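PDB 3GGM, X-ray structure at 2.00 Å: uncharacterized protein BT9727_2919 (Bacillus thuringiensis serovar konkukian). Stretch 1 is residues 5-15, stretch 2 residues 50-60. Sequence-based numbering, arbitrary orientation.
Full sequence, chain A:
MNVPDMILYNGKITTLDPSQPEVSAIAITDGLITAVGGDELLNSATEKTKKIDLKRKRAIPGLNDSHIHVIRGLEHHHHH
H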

# COMPACT_ATOMS: atom_id res chain seq x y z
N ASP A 5 7.62 12.27 20.34
CA ASP A 5 6.40 11.75 20.95
C ASP A 5 6.35 10.24 20.82
O ASP A 5 5.79 9.55 21.67
N MET A 6 6.95 9.73 19.75
CA MET A 6 6.95 8.30 19.49
C MET A 6 8.28 7.83 18.91
O MET A 6 8.93 8.56 18.16
N ILE A 7 8.68 6.62 19.27
CA ILE A 7 9.91 6.02 18.77
C ILE A 7 9.65 4.55 18.47
O ILE A 7 9.35 3.77 19.37
N LEU A 8 9.72 4.19 17.19
CA LEU A 8 9.53 2.80 16.80
C LEU A 8 10.94 2.29 16.55
O LEU A 8 11.68 2.90 15.78
N TYR A 9 11.31 1.19 17.20
CA TYR A 9 12.66 0.65 17.02
C TYR A 9 12.68 -0.87 16.84
O TYR A 9 11.65 -1.54 16.93
N ASN A 10 13.88 -1.39 16.58
CA ASN A 10 14.11 -2.82 16.37
C ASN A 10 13.27 -3.39 15.23
O ASN A 10 12.70 -4.49 15.33
N GLY A 11 13.21 -2.64 14.13
CA GLY A 11 12.45 -3.06 12.97
C GLY A 11 13.22 -2.88 11.67
O GLY A 11 14.45 -2.74 11.68
N LYS A 12 12.51 -2.92 10.55
CA LYS A 12 13.12 -2.74 9.24
C LYS A 12 12.33 -1.59 8.64
O LYS A 12 11.13 -1.71 8.39
N ILE A 13 13.01 -0.47 8.42
CA ILE A 13 12.35 0.72 7.89
C ILE A 13 13.07 1.31 6.67
O ILE A 13 14.22 1.75 6.76
N THR A 14 12.39 1.31 5.54
CA THR A 14 12.96 1.85 4.31
C THR A 14 12.85 3.37 4.25
O THR A 14 11.80 3.93 4.56
N THR A 15 13.94 4.02 3.87
CA THR A 15 13.92 5.47 3.74
C THR A 15 14.44 5.80 2.33
O THR A 15 15.10 4.96 1.69
N LYS A 50 6.33 7.78 23.50
CA LYS A 50 5.78 6.44 23.32
C LYS A 50 6.83 5.66 22.53
O LYS A 50 7.38 6.16 21.55
N LYS A 51 7.11 4.44 22.96
CA LYS A 51 8.09 3.62 22.26
C LYS A 51 7.48 2.29 21.85
O LYS A 51 6.78 1.65 22.62
N ILE A 52 7.73 1.90 20.61
CA ILE A 52 7.19 0.66 20.08
C ILE A 52 8.28 -0.26 19.55
O ILE A 52 8.97 0.07 18.58
N ASP A 53 8.41 -1.41 20.19
CA ASP A 53 9.38 -2.41 19.78
C ASP A 53 8.74 -3.15 18.61
O ASP A 53 7.82 -3.95 18.80
N LEU A 54 9.22 -2.88 17.40
CA LEU A 54 8.70 -3.49 16.18
C LEU A 54 8.95 -5.00 16.07
O LEU A 54 8.42 -5.65 15.16
N LYS A 55 9.76 -5.55 16.97
CA LYS A 55 10.07 -6.98 16.95
C LYS A 55 10.42 -7.49 15.56
O LYS A 55 9.95 -8.54 15.12
N ARG A 56 11.27 -6.72 14.88
CA ARG A 56 11.76 -7.01 13.53
C ARG A 56 10.74 -6.99 12.40
O ARG A 56 11.01 -7.50 11.32
N LYS A 57 9.57 -6.42 12.65
CA LYS A 57 8.56 -6.29 11.62
C LYS A 57 9.02 -5.13 10.75
O LYS A 57 9.78 -4.27 11.21
N ARG A 58 8.55 -5.09 9.51
CA ARG A 58 8.88 -4.00 8.62
C ARG A 58 7.89 -2.89 8.92
O ARG A 58 6.69 -3.16 9.03
N ALA A 59 8.36 -1.66 9.06
CA ALA A 59 7.46 -0.54 9.34
C ALA A 59 7.27 0.26 8.05
O ALA A 59 8.24 0.61 7.37
N ILE A 60 6.02 0.54 7.70
CA ILE A 60 5.71 1.28 6.48
C ILE A 60 4.71 2.42 6.77
O ILE A 60 3.77 2.25 7.56

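The two stretches pair as parallel strands, and Met6, Leu8, Ile13, Ile52 and Ala59 share one face of the sheet. Leu54, in the loop between the two ladders, joins this apolar group. Its side chain (m, t) points toward stretch 1. Its CD2 lies 3.9 Å from Leu8 CD2, and its CD1 lies 4.1 Å from Ile13 CD1. Gly11 leaves room for it: a CB there would clash with Leu54 CD1. Ile13 (m, t) also packs CG1 against Ala59 CB at 3.8 Å. Met6 (t, p, p) places CE 3.4 Å from Ile52 CD1.

Tyr9 (chi1 p) lies on the other face. Asp53 CA sits over its ring, 4.0 Å from the centroid, a CH-pi contact. Asn10 (chi1 t) donates from ND2 to Asp53 OD1 at 3.1 Å. The same OD1 accepts from Lys55 N at 2.8 Å, within the turn from Leu54 to Lys57.

At the polar edge, Lys12 (m, t, t, t) extends past Arg56 (m, m, m). Lys12 CE lies over the guanidinium, 3.3 Å from Arg56 CZ. No direct polar bond joins these like charges. Water 2 links Lys12 NZ to Arg56 O, and water 1 links Arg56 NH1 to Gly11 O. Lys12 CB lies over a face of the Arg58 guanidinium, 4.0 Å from Arg58 NH1.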

# COMPACT_ATOMS: atom_id res chain seq x y z
CB ASP A 5 5.16 12.35 20.29
CG ASP A 5 5.12 13.86 20.38
OD1 ASP A 5 5.56 14.41 21.42
OD2 ASP A 5 4.65 14.50 19.42
CB MET A 6 5.82 7.98 18.50
CG MET A 6 5.90 6.62 17.84
SD MET A 6 5.54 5.26 18.97
CE MET A 6 3.74 5.44 19.11
CB ILE A 7 11.06 6.10 19.79
CG1 ILE A 7 11.48 7.55 20.00
CG2 ILE A 7 12.23 5.25 19.31
CD1 ILE A 7 12.65 7.73 20.95
CB LEU A 8 8.70 2.70 15.52
CG LEU A 8 7.25 3.20 15.54
CD1 LEU A 8 7.22 4.71 15.43
CD2 LEU A 8 6.50 2.60 14.36
CB TYR A 9 13.55 1.02 18.20
CG TYR A 9 13.10 0.39 19.50
CD1 TYR A 9 11.96 0.84 20.16
CD2 TYR A 9 13.78 -0.70 20.04
CE1 TYR A 9 11.50 0.22 21.34
CE2 TYR A 9 13.34 -1.33 21.20
CZ TYR A 9 12.20 -0.87 21.84
OH TYR A 9 11.77 -1.51 22.99
CB ASN A 10 13.87 -3.59 17.67
CG ASN A 10 14.22 -5.06 17.54
OD1 ASN A 10 15.24 -5.41 16.96
ND2 ASN A 10 13.38 -5.93 18.11
CB LYS A 12 12.95 -3.99 8.39
CG LYS A 12 13.56 -5.24 9.02
CD LYS A 12 13.07 -6.49 8.32
CE LYS A 12 13.64 -7.74 8.98
NZ LYS A 12 13.14 -8.99 8.32
CB ILE A 13 12.25 1.79 8.98
CG1 ILE A 13 11.72 1.16 10.27
CG2 ILE A 13 11.35 2.93 8.52
CD1 ILE A 13 11.97 1.97 11.53
CB THR A 14 12.24 1.28 3.07
OG1 THR A 14 12.43 -0.14 3.04
CG2 THR A 14 12.83 1.89 1.78
CB THR A 15 14.83 6.17 4.78
OG1 THR A 15 16.17 6.24 4.29
CG2 THR A 15 14.81 5.39 6.11
CB LYS A 50 4.48 6.47 22.52
CG LYS A 50 3.29 7.08 23.25
CD LYS A 50 3.19 8.58 23.02
CE LYS A 50 2.81 8.90 21.57
NZ LYS A 50 2.63 10.36 21.35
CB LYS A 51 9.33 3.41 23.15
CG LYS A 51 9.01 3.11 24.59
CD LYS A 51 10.28 3.03 25.44
CE LYS A 51 11.01 4.36 25.48
NZ LYS A 51 12.19 4.32 26.39
CB ILE A 52 6.20 0.92 18.93
CG1 ILE A 52 5.04 1.80 19.42
CG2 ILE A 52 5.68 -0.40 18.38
CD1 ILE A 52 4.02 2.10 18.34
CB ASP A 53 9.66 -3.38 20.93
CG ASP A 53 10.65 -4.47 20.55
OD1 ASP A 53 10.91 -4.63 19.35
OD2 ASP A 53 11.15 -5.16 21.47
CB LEU A 54 9.29 -2.78 14.95
CG LEU A 54 8.89 -1.31 14.79
CD1 LEU A 54 9.74 -0.65 13.72
CD2 LEU A 54 7.39 -1.23 14.45
CB LYS A 55 8.88 -7.76 17.52
CG LYS A 55 8.60 -7.43 18.98
CD LYS A 55 7.57 -8.37 19.59
CE LYS A 55 7.45 -8.12 21.09
NZ LYS A 55 6.35 -8.94 21.69
CB ARG A 56 12.57 -8.31 13.52
CG ARG A 56 13.96 -8.15 14.19
CD ARG A 56 14.96 -7.43 13.28
NE ARG A 56 15.46 -8.31 12.22
CZ ARG A 56 16.15 -7.91 11.16
NH1 ARG A 56 16.44 -6.62 11.00
NH2 ARG A 56 16.57 -8.79 10.27
CB LYS A 57 7.20 -5.88 12.20
CG LYS A 57 6.53 -6.86 13.12
CD LYS A 57 5.24 -6.24 13.67
CE LYS A 57 4.47 -7.23 14.53
NZ LYS A 57 5.21 -7.59 15.76
CB ARG A 58 8.74 -4.42 7.15
CG ARG A 58 8.94 -3.26 6.17
CD ARG A 58 8.95 -3.76 4.72
NE ARG A 58 10.06 -4.68 4.47
CZ ARG A 58 11.34 -4.34 4.47
NH1 ARG A 58 11.71 -3.09 4.70
NH2 ARG A 58 12.27 -5.26 4.23
CB ALA A 59 8.04 0.34 10.43
CB ILE A 60 5.11 0.33 5.42
CG1 ILE A 60 6.02 -0.90 5.27
CG2 ILE A 60 5.02 1.03 4.08
CD1 ILE A 60 5.40 -2.05 4.48
O HOH W 1 16.42 -4.51 12.41
O HOH W 2 10.34 -8.74 8.91
O HOH W 3 9.80 -0.01 5.31
O HOH W 4 9.10 2.81 5.27